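Local coordinates for transcription termination factor FttA (Methanosarcina mazei, PDB 2XR1), which probably terminates transcription by cutting nascent RNA at the exit channel of RNA polymerase with a zinc-dependent nuclease centre, then degrading the released transcript from its 5' end, at residues V30-P35 with K172-C177; P205-L210 with D318-I323; K357-R362 with R586-E591; A388-L393 with G579-S584. One frame throughout, in Å; residues are numbered along the deposited sequence.

Contact 1. Residues V30-P35 with K172-C177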
# COMPACT_ATOMS: atom_id res chain seq x y z
N VAL B 30 7.44 6.21 -38.86
CA VAL B 30 7.22 5.17 -37.89
C VAL B 30 7.03 5.84 -36.51
O VAL B 30 7.85 6.66 -36.08
CB VAL B 30 8.40 4.16 -37.97
CG1 VAL B 30 8.65 3.48 -36.68
CG2 VAL B 30 8.12 3.15 -39.04
N GLU B 31 5.91 5.54 -35.86
CA GLU B 31 5.51 6.12 -34.57
C GLU B 31 4.87 5.07 -33.68
O GLU B 31 4.15 4.24 -34.14
CB GLU B 31 4.42 7.17 -34.77
CG GLU B 31 4.91 8.55 -35.21
CD GLU B 31 5.65 9.33 -34.09
OE1 GLU B 31 5.48 9.01 -32.88
OE2 GLU B 31 6.40 10.26 -34.42
N PHE B 32 5.15 5.13 -32.40
CA PHE B 32 4.42 4.40 -31.40
C PHE B 32 3.14 5.17 -31.09
O PHE B 32 3.22 6.29 -30.61
CB PHE B 32 5.22 4.33 -30.12
CG PHE B 32 6.48 3.52 -30.22
CD1 PHE B 32 6.45 2.17 -30.60
CD2 PHE B 32 7.70 4.09 -29.87
CE1 PHE B 32 7.62 1.42 -30.66
CE2 PHE B 32 8.86 3.35 -29.94
CZ PHE B 32 8.82 2.01 -30.33
N GLU B 33 1.97 4.61 -31.40
CA GLU B 33 0.71 5.27 -31.07
C GLU B 33 -0.09 4.36 -30.17
O GLU B 33 -0.60 3.33 -30.59
CB GLU B 33 -0.08 5.66 -32.31
CG GLU B 33 0.66 6.66 -33.18
CD GLU B 33 -0.07 7.06 -34.48
OE1 GLU B 33 -1.24 6.62 -34.68
OE2 GLU B 33 0.54 7.82 -35.29
N GLY B 34 -0.16 4.74 -28.90
CA GLY B 34 -0.68 3.85 -27.89
C GLY B 34 0.13 2.56 -27.91
O GLY B 34 1.35 2.57 -28.14
N PRO B 35 -0.57 1.42 -27.73
CA PRO B 35 0.09 0.14 -27.71
C PRO B 35 0.83 -0.22 -29.00
O PRO B 35 1.74 -1.02 -28.92
CB PRO B 35 -1.05 -0.82 -27.47
CG PRO B 35 -2.03 -0.03 -26.78
CD PRO B 35 -2.00 1.28 -27.44
N LYS B 172 5.59 6.65 -23.57
CA LYS B 172 5.68 6.27 -22.18
C LYS B 172 5.71 4.71 -22.06
O LYS B 172 6.48 4.14 -21.26
CB LYS B 172 4.48 6.91 -21.45
CG LYS B 172 4.30 6.48 -20.01
CD LYS B 172 3.88 7.64 -19.12
CE LYS B 172 3.28 7.14 -17.82
NZ LYS B 172 2.64 8.29 -17.10
N ILE B 173 4.88 4.04 -22.86
CA ILE B 173 4.91 2.58 -22.92
C ILE B 173 6.32 2.08 -23.27
O ILE B 173 6.80 1.11 -22.70
CB ILE B 173 3.89 2.05 -23.91
CG1 ILE B 173 2.47 2.32 -23.40
CG2 ILE B 173 4.10 0.60 -24.11
CD1 ILE B 173 1.33 1.94 -24.34
N HIS B 174 6.98 2.76 -24.19
CA HIS B 174 8.27 2.30 -24.70
C HIS B 174 9.44 3.01 -24.07
O HIS B 174 10.52 3.04 -24.64
CB HIS B 174 8.31 2.42 -26.23
CG HIS B 174 7.25 1.60 -26.90
ND1 HIS B 174 5.96 2.06 -27.10
CD2 HIS B 174 7.26 0.32 -27.32
CE1 HIS B 174 5.23 1.12 -27.66
NE2 HIS B 174 5.99 0.04 -27.78
N ARG B 175 9.25 3.58 -22.89
CA ARG B 175 10.37 4.01 -22.09
C ARG B 175 11.13 2.76 -21.68
O ARG B 175 10.56 1.65 -21.67
CB ARG B 175 9.90 4.80 -20.87
CG ARG B 175 9.24 3.96 -19.78
CD ARG B 175 8.75 4.80 -18.64
NE ARG B 175 8.14 4.02 -17.57
CZ ARG B 175 6.90 3.55 -17.58
NH1 ARG B 175 6.12 3.75 -18.64
NH2 ARG B 175 6.43 2.86 -16.56
N GLU B 176 12.41 2.92 -21.35
CA GLU B 176 13.24 1.78 -20.93
C GLU B 176 13.07 1.48 -19.42
O GLU B 176 12.73 2.36 -18.63
CB GLU B 176 14.71 2.01 -21.34
CG GLU B 176 14.93 1.86 -22.89
CD GLU B 176 16.33 2.10 -23.34
OE1 GLU B 176 17.19 2.27 -22.44
OE2 GLU B 176 16.59 2.10 -24.59
N CYS B 177 13.27 0.21 -19.06
CA CYS B 177 13.18 -0.25 -17.67
C CYS B 177 14.37 0.33 -16.91
O CYS B 177 15.42 0.58 -17.51
CB CYS B 177 13.21 -1.79 -17.61
SG CYS B 177 11.61 -2.63 -17.89

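Contact 2. Residues P205-L210 with D318-I323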
# COMPACT_ATOMS: atom_id res chain seq x y z
N PRO B 205 7.95 -2.60 -10.02
CA PRO B 205 8.85 -1.48 -9.79
C PRO B 205 8.79 -0.41 -10.87
O PRO B 205 9.15 0.75 -10.61
CB PRO B 205 10.24 -2.14 -9.74
CG PRO B 205 9.99 -3.56 -9.36
CD PRO B 205 8.59 -3.91 -9.83
N GLU B 206 8.35 -0.79 -12.07
CA GLU B 206 8.32 0.15 -13.22
C GLU B 206 6.90 0.66 -13.47
O GLU B 206 6.72 1.61 -14.19
CB GLU B 206 8.77 -0.54 -14.51
CG GLU B 206 10.01 -1.45 -14.42
CD GLU B 206 11.34 -0.70 -14.42
OE1 GLU B 206 11.36 0.54 -14.70
OE2 GLU B 206 12.39 -1.36 -14.16
N SER B 207 5.89 0.02 -12.91
CA SER B 207 4.59 0.25 -13.44
C SER B 207 3.48 0.12 -12.43
O SER B 207 3.56 -0.65 -11.48
CB SER B 207 4.36 -0.72 -14.60
OG SER B 207 5.41 -0.52 -15.52
N ARG B 208 2.45 0.91 -12.68
CA ARG B 208 1.27 0.97 -11.85
C ARG B 208 0.08 0.99 -12.76
O ARG B 208 0.01 1.81 -13.66
CB ARG B 208 1.36 2.21 -10.96
CG ARG B 208 2.38 2.04 -9.83
CD ARG B 208 3.07 3.30 -9.51
NE ARG B 208 3.81 3.81 -10.67
CZ ARG B 208 5.09 3.54 -10.98
NH1 ARG B 208 5.83 2.74 -10.22
NH2 ARG B 208 5.63 4.07 -12.08
N ILE B 209 -0.78 0.00 -12.58
CA ILE B 209 -1.92 -0.23 -13.42
C ILE B 209 -3.09 -0.22 -12.49
O ILE B 209 -3.04 -0.85 -11.46
CB ILE B 209 -1.85 -1.62 -14.19
CG1 ILE B 209 -0.55 -1.71 -15.01
CG2 ILE B 209 -2.94 -1.77 -15.17
CD1 ILE B 209 -0.28 -0.50 -15.92
N LEU B 210 -4.13 0.48 -12.89
CA LEU B 210 -5.36 0.55 -12.15
C LEU B 210 -6.40 -0.29 -12.86
O LEU B 210 -6.70 -0.02 -14.01
CB LEU B 210 -5.81 2.01 -12.04
CG LEU B 210 -6.49 2.50 -10.79
CD1 LEU B 210 -5.71 2.27 -9.52
CD2 LEU B 210 -6.70 3.97 -11.04
N ASP B 318 1.17 -4.53 -25.33
CA ASP B 318 2.12 -3.90 -24.42
C ASP B 318 1.46 -2.63 -23.87
O ASP B 318 1.19 -1.72 -24.64
CB ASP B 318 3.42 -3.51 -25.13
CG ASP B 318 4.09 -4.69 -25.85
OD1 ASP B 318 4.25 -5.73 -25.20
OD2 ASP B 318 4.49 -4.56 -27.06
N ILE B 319 1.15 -2.60 -22.57
CA ILE B 319 0.63 -1.41 -21.94
C ILE B 319 1.65 -0.68 -21.06
O ILE B 319 1.36 0.39 -20.52
CB ILE B 319 -0.65 -1.68 -21.14
CG1 ILE B 319 -0.40 -2.70 -20.02
CG2 ILE B 319 -1.73 -2.07 -22.11
CD1 ILE B 319 -1.62 -2.96 -19.13
N ALA B 320 2.84 -1.27 -20.92
CA ALA B 320 3.89 -0.74 -20.08
C ALA B 320 5.19 -1.46 -20.41
O ALA B 320 5.21 -2.45 -21.12
CB ALA B 320 3.53 -0.90 -18.61
N PRO B 321 6.31 -0.93 -19.93
CA PRO B 321 7.57 -1.54 -20.34
C PRO B 321 7.68 -3.02 -19.92
O PRO B 321 8.50 -3.74 -20.45
CB PRO B 321 8.62 -0.71 -19.61
CG PRO B 321 7.95 0.58 -19.27
CD PRO B 321 6.50 0.30 -19.14
N ASP B 322 6.89 -3.45 -18.96
CA ASP B 322 7.01 -4.81 -18.46
C ASP B 322 5.69 -5.48 -18.26
O ASP B 322 5.61 -6.46 -17.54
CB ASP B 322 7.81 -4.82 -17.15
CG ASP B 322 7.16 -3.96 -16.01
OD1 ASP B 322 6.20 -3.16 -16.23
OD2 ASP B 322 7.62 -4.11 -14.87
N ILE B 323 4.63 -4.98 -18.89
CA ILE B 323 3.32 -5.57 -18.75
C ILE B 323 2.62 -5.70 -20.08
O ILE B 323 2.53 -4.72 -20.80
CB ILE B 323 2.44 -4.79 -17.77
CG1 ILE B 323 3.15 -4.60 -16.44
CG2 ILE B 323 1.12 -5.54 -17.54
CD1 ILE B 323 2.33 -3.89 -15.45

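Contact 3. Residues K357-R362 with R586-E591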
# COMPACT_ATOMS: atom_id res chain seq x y z
N LYS B 357 -19.35 -15.01 -16.04
CA LYS B 357 -20.25 -16.14 -15.97
C LYS B 357 -19.70 -17.34 -16.73
O LYS B 357 -19.68 -17.35 -17.97
CB LYS B 357 -21.63 -15.78 -16.49
CG LYS B 357 -22.66 -16.88 -16.26
CD LYS B 357 -24.08 -16.33 -16.00
CE LYS B 357 -25.17 -17.42 -15.82
NZ LYS B 357 -25.20 -18.03 -14.46
N TYR B 358 -19.34 -18.37 -15.98
CA TYR B 358 -18.80 -19.60 -16.52
C TYR B 358 -19.90 -20.50 -16.96
O TYR B 358 -20.08 -21.53 -16.40
CB TYR B 358 -17.93 -20.28 -15.47
CG TYR B 358 -17.06 -21.41 -15.99
CD1 TYR B 358 -16.39 -21.30 -17.19
CD2 TYR B 358 -16.88 -22.57 -15.24
CE1 TYR B 358 -15.61 -22.32 -17.65
CE2 TYR B 358 -16.08 -23.59 -15.69
CZ TYR B 358 -15.45 -23.45 -16.91
OH TYR B 358 -14.65 -24.41 -17.39
N GLU B 359 -20.64 -20.09 -17.97
CA GLU B 359 -21.76 -20.87 -18.48
C GLU B 359 -22.21 -20.23 -19.76
O GLU B 359 -22.15 -19.06 -19.87
CB GLU B 359 -22.92 -20.89 -17.51
CG GLU B 359 -24.09 -21.77 -18.01
CD GLU B 359 -25.41 -21.51 -17.25
OE1 GLU B 359 -25.40 -20.76 -16.23
OE2 GLU B 359 -26.46 -22.08 -17.68
N LYS B 360 -22.63 -21.01 -20.74
CA LYS B 360 -23.13 -20.44 -22.00
C LYS B 360 -24.53 -19.91 -21.74
O LYS B 360 -25.35 -20.61 -21.21
CB LYS B 360 -23.21 -21.50 -23.11
CG LYS B 360 -23.14 -20.89 -24.55
CD LYS B 360 -24.33 -21.35 -25.44
CE LYS B 360 -23.96 -21.42 -26.92
NZ LYS B 360 -24.84 -22.38 -27.63
N THR B 361 -24.80 -18.68 -22.16
CA THR B 361 -26.08 -18.02 -21.91
C THR B 361 -26.72 -17.69 -23.24
O THR B 361 -26.14 -18.00 -24.28
CB THR B 361 -25.88 -16.75 -21.04
OG1 THR B 361 -25.00 -15.82 -21.70
CG2 THR B 361 -25.30 -17.14 -19.65
N ARG B 362 -27.92 -17.11 -23.24
CA ARG B 362 -28.55 -16.77 -24.49
C ARG B 362 -27.70 -15.80 -25.31
O ARG B 362 -27.75 -15.84 -26.52
CB ARG B 362 -29.97 -16.20 -24.28
CG ARG B 362 -30.96 -17.12 -23.58
CD ARG B 362 -31.08 -18.45 -24.28
NE ARG B 362 -31.76 -18.23 -25.53
CZ ARG B 362 -33.07 -18.25 -25.67
NH1 ARG B 362 -33.86 -18.54 -24.62
NH2 ARG B 362 -33.62 -18.02 -26.86
N ARG B 586 -22.61 -20.18 -7.30
CA ARG B 586 -21.58 -20.77 -6.45
C ARG B 586 -20.89 -21.93 -7.16
O ARG B 586 -19.69 -21.96 -7.22
CB ARG B 586 -22.17 -21.20 -5.11
CG ARG B 586 -21.36 -22.21 -4.36
CD ARG B 586 -20.16 -21.60 -3.62
NE ARG B 586 -19.60 -22.63 -2.77
CZ ARG B 586 -18.87 -22.44 -1.69
NH1 ARG B 586 -18.55 -21.24 -1.24
NH2 ARG B 586 -18.46 -23.51 -1.02
N ARG B 587 -21.65 -22.84 -7.72
CA ARG B 587 -21.10 -23.96 -8.48
C ARG B 587 -20.15 -23.45 -9.59
O ARG B 587 -19.04 -23.92 -9.76
CB ARG B 587 -22.20 -24.80 -9.11
CG ARG B 587 -21.76 -26.22 -9.45
CD ARG B 587 -22.77 -26.97 -10.32
NE ARG B 587 -22.53 -26.70 -11.75
CZ ARG B 587 -23.27 -25.89 -12.52
NH1 ARG B 587 -24.37 -25.26 -12.04
NH2 ARG B 587 -22.94 -25.71 -13.80
N GLN B 588 -20.59 -22.45 -10.32
CA GLN B 588 -19.84 -21.98 -11.48
C GLN B 588 -18.56 -21.28 -11.08
O GLN B 588 -17.57 -21.38 -11.81
CB GLN B 588 -20.74 -21.09 -12.33
CG GLN B 588 -21.71 -21.95 -13.13
CD GLN B 588 -22.99 -21.23 -13.52
OE1 GLN B 588 -23.18 -20.04 -13.20
NE2 GLN B 588 -23.88 -21.95 -14.22
N LEU B 589 -18.58 -20.56 -9.96
CA LEU B 589 -17.37 -19.95 -9.44
C LEU B 589 -16.34 -21.05 -9.16
O LEU B 589 -15.18 -20.95 -9.56
CB LEU B 589 -17.67 -19.15 -8.18
CG LEU B 589 -18.49 -17.87 -8.48
CD1 LEU B 589 -19.11 -17.22 -7.23
CD2 LEU B 589 -17.60 -16.89 -9.20
N MET B 590 -16.78 -22.10 -8.50
CA MET B 590 -15.89 -23.19 -8.15
C MET B 590 -15.39 -23.92 -9.38
O MET B 590 -14.24 -24.30 -9.43
CB MET B 590 -16.57 -24.17 -7.20
CG MET B 590 -16.73 -23.61 -5.78
SD MET B 590 -15.18 -23.71 -4.77
CE MET B 590 -15.43 -25.30 -3.95
N GLU B 591 -16.25 -24.11 -10.37
CA GLU B 591 -15.87 -24.83 -11.57
C GLU B 591 -14.83 -24.01 -12.36
O GLU B 591 -13.86 -24.57 -12.86
CB GLU B 591 -17.12 -25.19 -12.41
CG GLU B 591 -18.04 -26.29 -11.80
CD GLU B 591 -19.42 -26.50 -12.56
OE1 GLU B 591 -19.95 -25.51 -13.19
OE2 GLU B 591 -19.99 -27.68 -12.53

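Contact 4. Residues A388-L393 with G579-S584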
# COMPACT_ATOMS: atom_id res chain seq x y z
N ALA B 388 -25.37 -20.34 -2.56
CA ALA B 388 -25.77 -19.37 -3.55
C ALA B 388 -25.83 -19.92 -4.99
O ALA B 388 -25.24 -19.39 -5.94
CB ALA B 388 -24.87 -18.09 -3.42
N PHE B 389 -26.60 -20.96 -5.15
CA PHE B 389 -26.85 -21.52 -6.47
C PHE B 389 -27.95 -20.71 -7.12
O PHE B 389 -28.74 -20.04 -6.45
CB PHE B 389 -27.22 -23.00 -6.37
CG PHE B 389 -26.22 -23.77 -5.59
CD1 PHE B 389 -24.96 -24.05 -6.12
CD2 PHE B 389 -26.48 -24.12 -4.27
CE1 PHE B 389 -24.01 -24.75 -5.38
CE2 PHE B 389 -25.53 -24.81 -3.52
CZ PHE B 389 -24.30 -25.12 -4.07
N GLN B 390 -28.00 -20.73 -8.44
CA GLN B 390 -29.09 -20.08 -9.09
C GLN B 390 -29.68 -21.09 -10.06
O GLN B 390 -29.04 -22.06 -10.40
CB GLN B 390 -28.62 -18.75 -9.69
CG GLN B 390 -27.73 -18.87 -10.79
CD GLN B 390 -26.89 -17.64 -11.06
OE1 GLN B 390 -26.64 -17.35 -12.21
NE2 GLN B 390 -26.41 -16.94 -10.03
N PRO B 391 -30.96 -20.95 -10.39
CA PRO B 391 -31.60 -21.96 -11.22
C PRO B 391 -30.98 -22.06 -12.61
O PRO B 391 -30.48 -21.08 -13.14
CB PRO B 391 -33.03 -21.44 -11.33
CG PRO B 391 -32.93 -19.96 -11.18
CD PRO B 391 -31.84 -19.80 -10.13
N ALA B 392 -30.98 -23.27 -13.17
CA ALA B 392 -30.61 -23.50 -14.58
C ALA B 392 -31.39 -22.57 -15.57
O ALA B 392 -32.57 -22.27 -15.39
CB ALA B 392 -30.81 -25.00 -14.92
N LEU B 393 -30.69 -22.09 -16.58
CA LEU B 393 -31.29 -21.24 -17.64
C LEU B 393 -32.68 -21.70 -18.02
O LEU B 393 -33.59 -20.93 -17.98
CB LEU B 393 -30.36 -21.17 -18.86
CG LEU B 393 -30.87 -21.27 -20.34
CD1 LEU B 393 -30.14 -20.30 -21.29
CD2 LEU B 393 -30.76 -22.75 -20.88
N GLY B 579 -32.31 -15.57 -12.14
CA GLY B 579 -31.66 -16.31 -13.21
C GLY B 579 -31.02 -15.45 -14.28
O GLY B 579 -30.59 -15.97 -15.30
N PHE B 580 -30.94 -14.15 -14.07
CA PHE B 580 -30.50 -13.27 -15.13
C PHE B 580 -29.48 -12.26 -14.68
O PHE B 580 -29.30 -11.24 -15.34
CB PHE B 580 -31.71 -12.56 -15.71
CG PHE B 580 -32.83 -13.49 -16.05
CD1 PHE B 580 -33.68 -13.93 -15.06
CD2 PHE B 580 -32.99 -13.96 -17.33
CE1 PHE B 580 -34.74 -14.80 -15.35
CE2 PHE B 580 -34.03 -14.82 -17.64
CZ PHE B 580 -34.91 -15.25 -16.63
N SER B 581 -28.79 -12.56 -13.59
CA SER B 581 -27.84 -11.62 -13.05
C SER B 581 -26.66 -11.48 -13.95
O SER B 581 -26.01 -10.47 -13.91
CB SER B 581 -27.38 -12.06 -11.65
OG SER B 581 -26.64 -13.27 -11.73
N GLY B 582 -26.34 -12.50 -14.74
CA GLY B 582 -25.12 -12.51 -15.55
C GLY B 582 -23.84 -12.83 -14.77
O GLY B 582 -22.74 -12.61 -15.27
N HIS B 583 -23.99 -13.36 -13.55
CA HIS B 583 -22.88 -13.90 -12.76
C HIS B 583 -22.91 -15.41 -12.60
O HIS B 583 -23.96 -16.05 -12.56
CB HIS B 583 -22.93 -13.34 -11.37
CG HIS B 583 -22.69 -11.86 -11.28
ND1 HIS B 583 -21.43 -11.31 -11.22
CD2 HIS B 583 -23.57 -10.83 -11.16
CE1 HIS B 583 -21.54 -10.01 -11.08
NE2 HIS B 583 -22.83 -9.69 -11.02
N SER B 584 -21.72 -15.96 -12.47
CA SER B 584 -21.54 -17.33 -12.11
C SER B 584 -22.15 -17.56 -10.75
O SER B 584 -21.88 -16.81 -9.84
CB SER B 584 -20.04 -17.63 -12.02
OG SER B 584 -19.47 -17.66 -13.28

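Contact 1. Residues V30-P35 with K172-C177
The end of strand 30-33 and the turn that follows it face the last residues of helix 159-173, with the CA atoms of Phe32 and His174 8.0 Å apart and no hydrogen bond between the two segments. Their side chains reach toward each other, tip to tip, and meet as a face-to-face aromatic stack. The ring centroids of Phe32 and His174 are 3.6 Å apart, and the planes are only 8° from parallel. Both rings are swung to the side of their own backbone N, CG anti to the carbonyl carbon. His174 CB also lies over the Phe32 face, 4.1 Å from its centroid, as a CH-pi contact. Ile173 CG2 lies on the opposite face of the imidazole, offset toward the rim. Near the plane at the imidazole edge come Gly34 O and Pro35 O, the former 4.2 Å from His174 CE1. Beside the stack, Ile173 CD1 touches Gly34 C at 3.8 Å.

His174 ND1 is hydrogen-bonded to the carbonyl of Gly170, which fixes the rotation of the ring. Phe32 also packs on Val9, Leu10 and Leu13 of helix 7-18, so the stack extends the hydrophobic core of the first KH domain to the helix end. His174 is the first residue after helix 159-173 to leave helical geometry. The Gly170 bond places a proton on ND1 but leaves the charge of the ring undecided; across the two segments the contact rests on ring stacking and apolar packing, with no salt bridge between them.

Contact 2. Residues P205-L210 with D318-I323
Isoleucines form the tight half of this contact, where strand 208-211 of one sheet of the metallo-beta-lactamase fold faces the hairpin of strands 317-320 and 323-329 in the other. Ile209 and Ile323 meet tip to tip, with Ile209 CG1 3.6 Å from Ile323 CD1. Both carry CG1 beside the backbone N and anti to the carbonyl carbon, which sends the CG1-CD1 arms toward each other. Ile209 CD1 approaches Ile319 CD1 less closely, at 4.3 Å, and Phe341 of strand 337-343 packs against all three. Ser207 CB closes this apolar patch by lying 3.9 Å from Ile323 CD1.

Whereas the three isoleucines are buried, the loop side, with Glu206, Pro321 and Asp322, is partly open to solvent and polar. Ser207 OG lies 2.8 Å from Asp322 OD1, within hydrogen-bonding distance, although its single proton has a second acceptor within reach. Ala320 CB and Pro321 CD flank the same hydroxyl. Asp322 CG takes the crowded position between backbone N and carbonyl carbon (chi1 59°), turning the carboxylate toward the opposite loop, where Thr204 OG1 bonds OD2. Glu206 crosses Asp322 obliquely, its CG 3.6 Å from Asp322 OD2 and the two carboxylate planes 85° apart. A bend at chi2 leads the Glu206 carboxylate away to the backbone N-H groups of Thr178 and Ser179. The two acids thus keep their charged oxygens apart, Glu206 OE2 standing 5.6 Å from Asp322 OD2. Each like charge has polar partners of its own, which probably eases their repulsion and lets both stay ionised at the border of the apolar core between the sheets.

Contact 3. Residues K357-R362 with R586-E591
Hydrogen bonds centre on the amide of Gln588, whose side chain extends from helix 586-594 into the loop. Lys357 NZ donates to Gln588 OE1 at 3.1 Å, in the carbonyl plane and on a lone pair. The other end of the amide donates in turn, with Gln588 NE2 2.8 Å from Glu359 OE1. That second bond is bent (133° at the hydrogen), and it meets the carboxylate from above its plane. Both loop residues carry CG anti to the backbone N. With donor and acceptor served on separate sides, the amide orientation is fixed.

Ionic pairing adds to this. Lys357 NZ and Glu359 OE1 form a weak salt bridge at 3.3 Å, while on the helix Arg587 NE pairs with Glu591 OE2 one turn on, at 2.8 Å.

Packing falls to Tyr358, the centre of an inverse gamma turn. Its CG is anti to the backbone N (chi1 -167°), which brings the ring alongside the helix, with Glu591 CB in plane at the ring edge, 3.8 Å from CE2.

Lys357 has further oxygen partners outside the two segments, Gln390 OE1 foremost, so its ammonium is gripped by several oxygens. Its side chain lies about 5 Å from that of the zinc ligand His332. The arrangement belongs to the rim of the two-zinc site of RNA-processing metallo-beta-lactamases, where the N-terminal and C-terminal parts of the catalytic fold close on each other.

Contact 4. Residues A388-L393 with G579-S584
Two flat groups mark this contact, the imidazole of His583 and the amide of Gln390. The His583 ring has Ser581 OG in plane at its edge and meets the ring of the zinc ligand His332 with the planes at about 50°. The loop 579-584 matches motif B of the beta-CASP nucleases, with its conserved histidine. Glu380 OE2 accepts from His583 ND1 and would probably polarise the imidazole.

In Gln390, CG sits in the crowded position between backbone N and carbonyl carbon (chi1 69°); the chain extends beyond CG and brings the amide to the backbone carbonyl of His583. Gln390 OE1 comes to 3.0 Å from His583 O, a meeting of two acceptors that is no bond. The ammonium of Lys357, which donates to His583 O as well, reconciles the two oxygens. Gln390 NE2 passes Ser581 OG at 4.1 Å. Further out the backbones run closer, the CA atoms of Pro391 and Gly579 being 6.0 Å apart. There Pro391 CG lies 4.4 Å from Gly579 CA, a loose contact at the exposed rim. Ala392 takes the N-cap position of helix 393-409, against which Phe580 packs through Leu400.

The bend that turns His583 toward the metal centre is an ST turn: Ser581 OG accepts from His583 N at 3.2 Å, with a nearly straight 163° at the hydrogen.

In the fold
The four contacts fall into two groups on the chain. Contacts 1 and 2 have centres 12 Å apart and touch, Arg175 NH2 bonding Glu206 O, so the first KH domain, the end of helix 159-173 and the sheet sandwich meet in one place. Contacts 3 and 4, with centres 8 Å apart, share the zinc-site border, where Tyr358 N bonds Ser584 OG. Along the chain contact 1 closes first, then contact 2; contacts 3 and 4 follow both, contact 4 nested in contact 3. Centres of contacts 1 and 4 are 43 Å apart, on opposite sides of the chain's centre. The first KH domain is thus joined to one side of the catalytic fold, and the nuclease site lies toward the other.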